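Local coordinates for R-imine reductase (Streptomyces kanamyceticus, PDB 3ZGY), which catalyses the NADPH-dependent, R-selective reduction of an imine substrate, at residues P21-G26 with V73-L78; A205-T210 with H264-L269. All coordinates share one frame; numbering follows the deposited sequence.

Interaction 1. Residues P21-G26 with V73-L78; sequences PVTVIG and VAASPL
Thr23 and Ser76 meet hydroxyl to hydroxyl where strand 22-25 passes the turn leading out of helix 69-75. Thr23 shows atom by atom how a strand side chain can hold a helix end. Its CB already lies 3.5 Å from Ser76 OG. Beyond it, OG1 stands anti to the carbonyl carbon (chi1 -72°) and lies 2.5 Å from Ser76 OG, close enough for a hydrogen bond, though that bond is not certain. The same OG1 has the methyl CB of Ala75 at 3.9 Å and a hydrogen bond to Ala72 O, so one buried hydroxyl links the strand to the helix through Ala72 O and lies beside Ser76. The Ser76 hydroxyl also takes up a water at 2.8 Å from OG, which makes a weak bond to Val22 O.

Backbone pairing starts just beyond, with Thr23 N giving an almost straight bond to Leu78 O (3.0 Å, 169°). Apolar contacts flank this polar centre. Pro21 CG meets Pro77 CD at 3.9 Å, the two side chains crossing at about a right angle, while Val22 and Leu78 lie side by side. At the far end Ile25 CD1 reaches Val73 CG2, 4.1 Å away.

Strand 22-25 runs between the parallel strands 45-48 and 78-81. Helix 29-40 covers Val22 and Val24, whereas Thr23 and Ile25 face helix 69-75. Gly26, at the strand's end, fits the first glycine of a Rossmann-type GxGxxG motif, leading straight into the NADP-binding residues Leu27 to Met30.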
loop_
_atom_site.group_PDB
_atom_site.type_symbol
_atom_site.label_atom_id
_atom_site.label_comp_id
_atom_site.label_asym_id
_atom_site.label_seq_id
_atom_site.Cartn_x
_atom_site.Cartn_y
_atom_site.Cartn_z
ATOM N N PRO D 21 37.685 7.118 11.423
ATOM C CA PRO D 21 37.424 8.133 10.423
ATOM C C PRO D 21 36.568 7.652 9.259
ATOM O O PRO D 21 36.685 6.491 8.866
ATOM C CB PRO D 21 38.812 8.527 9.915
ATOM C CG PRO D 21 39.777 7.563 10.494
ATOM C CD PRO D 21 39.031 6.558 11.324
ATOM N N VAL D 22 35.687 8.543 8.772
ATOM C CA VAL D 22 34.789 8.269 7.666
ATOM C C VAL D 22 34.645 9.475 6.728
ATOM O O VAL D 22 34.555 10.585 7.191
ATOM C CB VAL D 22 33.395 7.768 8.102
ATOM C CG1 VAL D 22 33.439 7.102 9.435
ATOM C CG2 VAL D 22 32.407 8.843 8.161
ATOM N N THR D 23 34.639 9.213 5.417
ATOM C CA THR D 23 34.467 10.218 4.396
ATOM C C THR D 23 33.056 10.149 3.847
ATOM O O THR D 23 32.444 9.056 3.792
ATOM C CB THR D 23 35.501 10.035 3.301
ATOM O OG1 THR D 23 36.791 10.431 3.824
ATOM C CG2 THR D 23 35.188 10.852 2.090
ATOM N N VAL D 24 32.493 11.318 3.517
ATOM C CA VAL D 24 31.174 11.371 2.907
ATOM C C VAL D 24 31.320 12.154 1.642
ATOM O O VAL D 24 31.757 13.302 1.667
ATOM C CB VAL D 24 30.115 12.003 3.815
ATOM C CG1 VAL D 24 28.834 12.219 3.044
ATOM C CG2 VAL D 24 29.821 11.103 4.997
ATOM N N ILE D 25 30.914 11.548 0.532
ATOM C CA ILE D 25 31.035 12.182 -0.765
ATOM C C ILE D 25 29.678 12.433 -1.349
ATOM O O ILE D 25 28.855 11.513 -1.505
ATOM C CB ILE D 25 31.875 11.343 -1.709
ATOM C CG1 ILE D 25 33.337 11.501 -1.292
ATOM C CG2 ILE D 25 31.712 11.810 -3.141
ATOM C CD1 ILE D 25 34.226 10.408 -1.809
ATOM N N GLY D 26 29.448 13.707 -1.644
ATOM C CA GLY D 26 28.145 14.150 -2.082
ATOM C C GLY D 26 27.440 14.786 -0.905
ATOM O O GLY D 26 27.195 14.097 0.091
ATOM N N VAL D 73 38.941 10.556 -0.452
ATOM C CA VAL D 73 39.071 9.111 -0.413
ATOM C C VAL D 73 40.278 8.703 0.438
ATOM O O VAL D 73 40.174 7.814 1.292
ATOM C CB VAL D 73 39.154 8.514 -1.824
ATOM C CG1 VAL D 73 39.476 7.038 -1.758
ATOM C CG2 VAL D 73 37.830 8.685 -2.552
ATOM N N ALA D 74 41.405 9.395 0.242
ATOM C CA ALA D 74 42.651 9.116 0.995
ATOM C C ALA D 74 42.519 9.345 2.505
ATOM O O ALA D 74 43.266 8.767 3.297
ATOM C CB ALA D 74 43.763 9.977 0.435
ATOM N N ALA D 75 41.556 10.184 2.906
ATOM C CA ALA D 75 41.340 10.536 4.349
ATOM C C ALA D 75 40.859 9.435 5.270
ATOM O O ALA D 75 41.191 9.467 6.431
ATOM C CB ALA D 75 40.375 11.700 4.478
ATOM N N SER D 76 40.087 8.473 4.785
ATOM C CA SER D 76 39.460 7.529 5.700
ATOM C C SER D 76 39.401 6.114 5.151
ATOM O O SER D 76 39.331 5.905 3.945
ATOM C CB SER D 76 38.013 7.966 5.974
ATOM O OG SER D 76 37.841 9.366 5.859
ATOM N N PRO D 77 39.412 5.131 6.020
ATOM C CA PRO D 77 39.299 3.757 5.529
ATOM C C PRO D 77 37.861 3.390 5.109
ATOM O O PRO D 77 37.674 2.419 4.368
ATOM C CB PRO D 77 39.751 2.925 6.741
ATOM C CG PRO D 77 39.301 3.704 7.901
ATOM C CD PRO D 77 39.382 5.172 7.485
ATOM N N LEU D 78 36.878 4.159 5.574
ATOM C CA LEU D 78 35.464 3.957 5.208
ATOM C C LEU D 78 34.973 5.139 4.391
ATOM O O LEU D 78 35.019 6.252 4.897
ATOM C CB LEU D 78 34.634 3.906 6.455
ATOM C CG LEU D 78 33.150 3.739 6.272
ATOM C CD1 LEU D 78 32.862 2.423 5.586
ATOM C CD2 LEU D 78 32.443 3.755 7.612
HETATM O O HOH W 1 37.757 11.214 7.982
#

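Interaction 2. Residues A205-T210 with H264-L269; sequences AALLGT and HESEFL
Leu207 and Leu269 each carry CG anti to the carbonyl carbon and beside the backbone N (chi1 -74° in Leu207), and the branches beyond bring Leu207 CD2 to 4.0 Å from Leu269 CD1. The two side chains cross at about a right angle and touch through methyl tips. Thr210 takes a different torsion: OG1 sits between its own backbone N and carbonyl carbon (chi1 66°), from where it donates back to Leu207 O at 2.7 Å. That carbonyl oxygen also accepts from Thr210 N at 3.0 Å, so two bonds from a single residue grip that oxygen. With its hydrogen spent inside its own segment, Thr210 OG1 meets the other one only by van der Waals contact, 3.6 Å from Leu269 CD1. Its other branch, CG2, lies 4.0 Å from Leu269 CB.

Leu207 CD2 also rests 3.8 Å from Ser266 OG, a hydroxyl bonded to Leu262 O within its own helix. No hydrogen bond links the two segments. The axes of the short segments 205-209 and 264-269 approach to 10.6 Å, their N-to-C directions 57° apart, and a few side-chain ends bridge the gap. Val271, in the loop after helix 252-269, touches Leu207, Thr210 and Ser266 and so adds to this small, mostly apolar cluster.

The contact thus joins the C-terminal ends of helices 182-209 and 252-269 in the helical C-terminal domain. Phe218 of helix 215-230 packs on Ala205 and Leu208. The second subunit covers more of the site: its Ala188 packs on Leu207, its Tyr186 on Leu208, and its Ser114 hydrogen-bonds the carboxylate of Glu265.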
loop_
_atom_site.group_PDB
_atom_site.type_symbol
_atom_site.label_atom_id
_atom_site.label_comp_id
_atom_site.label_asym_id
_atom_site.label_seq_id
_atom_site.Cartn_x
_atom_site.Cartn_y
_atom_site.Cartn_z
ATOM N N ALA D 205 -10.436 8.487 -2.652
ATOM C CA ALA D 205 -10.814 9.854 -2.361
ATOM C C ALA D 205 -11.651 10.414 -3.506
ATOM O O ALA D 205 -12.614 11.075 -3.286
ATOM C CB ALA D 205 -9.585 10.738 -2.078
ATOM N N ALA D 206 -11.296 10.124 -4.737
ATOM C CA ALA D 206 -12.068 10.592 -5.868
ATOM C C ALA D 206 -13.484 10.017 -5.865
ATOM O O ALA D 206 -14.433 10.719 -6.105
ATOM C CB ALA D 206 -11.376 10.219 -7.143
ATOM N N LEU D 207 -13.614 8.733 -5.592
ATOM C CA LEU D 207 -14.919 8.099 -5.554
ATOM C C LEU D 207 -15.799 8.744 -4.503
ATOM O O LEU D 207 -16.891 9.215 -4.818
ATOM C CB LEU D 207 -14.790 6.639 -5.226
ATOM C CG LEU D 207 -14.261 5.783 -6.342
ATOM C CD1 LEU D 207 -13.931 4.408 -5.777
ATOM C CD2 LEU D 207 -15.283 5.626 -7.431
ATOM N N LEU D 208 -15.311 8.799 -3.259
ATOM C CA LEU D 208 -16.076 9.391 -2.150
ATOM C C LEU D 208 -16.276 10.889 -2.320
ATOM O O LEU D 208 -17.263 11.438 -1.893
ATOM C CB LEU D 208 -15.423 9.126 -0.833
ATOM C CG LEU D 208 -15.536 7.661 -0.513
ATOM C CD1 LEU D 208 -14.330 7.252 0.282
ATOM C CD2 LEU D 208 -16.794 7.390 0.265
ATOM N N GLY D 209 -15.358 11.541 -2.992
ATOM C CA GLY D 209 -15.558 12.930 -3.301
ATOM C C GLY D 209 -16.808 13.174 -4.111
ATOM O O GLY D 209 -17.376 14.224 -4.003
ATOM N N THR D 210 -17.256 12.215 -4.922
ATOM C CA THR D 210 -18.399 12.466 -5.808
ATOM C C THR D 210 -19.657 12.716 -4.985
ATOM O O THR D 210 -20.586 13.376 -5.458
ATOM C CB THR D 210 -18.677 11.306 -6.797
ATOM O OG1 THR D 210 -19.098 10.109 -6.102
ATOM C CG2 THR D 210 -17.469 11.050 -7.652
ATOM N N HIS D 264 -17.503 -0.386 -12.953
ATOM C CA HIS D 264 -18.779 0.253 -13.361
ATOM C C HIS D 264 -19.019 1.482 -12.525
ATOM O O HIS D 264 -19.326 2.574 -13.032
ATOM C CB HIS D 264 -19.934 -0.723 -13.215
ATOM C CG HIS D 264 -19.887 -1.834 -14.213
ATOM N ND1 HIS D 264 -20.493 -3.054 -13.999
ATOM C CD2 HIS D 264 -19.285 -1.916 -15.428
ATOM C CE1 HIS D 264 -20.258 -3.840 -15.038
ATOM N NE2 HIS D 264 -19.537 -3.172 -15.921
ATOM N N GLU D 265 -18.816 1.324 -11.227
ATOM C CA GLU D 265 -18.907 2.443 -10.336
ATOM C C GLU D 265 -18.061 3.633 -10.805
ATOM O O GLU D 265 -18.530 4.761 -10.908
ATOM C CB GLU D 265 -18.513 1.978 -8.956
ATOM C CG GLU D 265 -18.718 3.044 -7.899
ATOM C CD GLU D 265 -20.154 3.161 -7.448
ATOM O OE1 GLU D 265 -20.554 2.342 -6.582
ATOM O OE2 GLU D 265 -20.851 4.072 -7.970
ATOM N N SER D 266 -16.812 3.372 -11.137
ATOM C CA SER D 266 -15.896 4.441 -11.476
ATOM C C SER D 266 -16.257 5.125 -12.777
ATOM O O SER D 266 -16.279 6.361 -12.861
ATOM C CB SER D 266 -14.481 3.880 -11.516
ATOM O OG SER D 266 -14.158 3.335 -10.258
ATOM N N GLU D 267 -16.552 4.316 -13.784
ATOM C CA GLU D 267 -16.977 4.833 -15.093
ATOM C C GLU D 267 -18.212 5.686 -14.922
ATOM O O GLU D 267 -18.230 6.852 -15.294
ATOM C CB GLU D 267 -17.242 3.687 -16.077
ATOM C CG GLU D 267 -15.979 3.188 -16.782
ATOM C CD GLU D 267 -16.176 1.858 -17.527
ATOM O OE1 GLU D 267 -17.317 1.297 -17.529
ATOM O OE2 GLU D 267 -15.169 1.374 -18.121
ATOM N N PHE D 268 -19.219 5.113 -14.270
ATOM C CA PHE D 268 -20.465 5.825 -14.040
ATOM C C PHE D 268 -20.352 7.131 -13.286
ATOM O O PHE D 268 -21.114 8.023 -13.567
ATOM C CB PHE D 268 -21.434 4.940 -13.313
ATOM C CG PHE D 268 -22.829 5.494 -13.272
ATOM C CD1 PHE D 268 -23.617 5.509 -14.403
ATOM C CD2 PHE D 268 -23.350 5.991 -12.087
ATOM C CE1 PHE D 268 -24.894 6.012 -14.363
ATOM C CE2 PHE D 268 -24.634 6.492 -12.036
ATOM C CZ PHE D 268 -25.402 6.513 -13.180
ATOM N N LEU D 269 -19.479 7.254 -12.298
ATOM C CA LEU D 269 -19.379 8.501 -11.565
ATOM C C LEU D 269 -18.459 9.478 -12.270
ATOM O O LEU D 269 -18.262 10.616 -11.820
ATOM C CB LEU D 269 -18.880 8.246 -10.160
ATOM C CG LEU D 269 -19.699 7.276 -9.297
ATOM C CD1 LEU D 269 -18.987 7.029 -7.999
ATOM C CD2 LEU D 269 -21.068 7.868 -9.032
#

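Interaction 1 belongs to the nucleotide-binding domain and interaction 2 to the helical C-terminal domain, on opposite sides of the chain's centre. Their centres are 54 Å apart and their nearest atoms about 37 Å, so neither touches the other. Interaction 1 adjoins the cofactor site, which is empty in this chain: the side chain of Ile25 lies about 5 Å from that of the NADP-binding Val83 and about 7 Å from that of Asn49. Interaction 2 is remote from its own chain's site and instead borders the second subunit, whose Ser114 follows the NADP-binding Ser111 closely in sequence. One contact lies within the cofactor-binding fold, the other beside the second subunit.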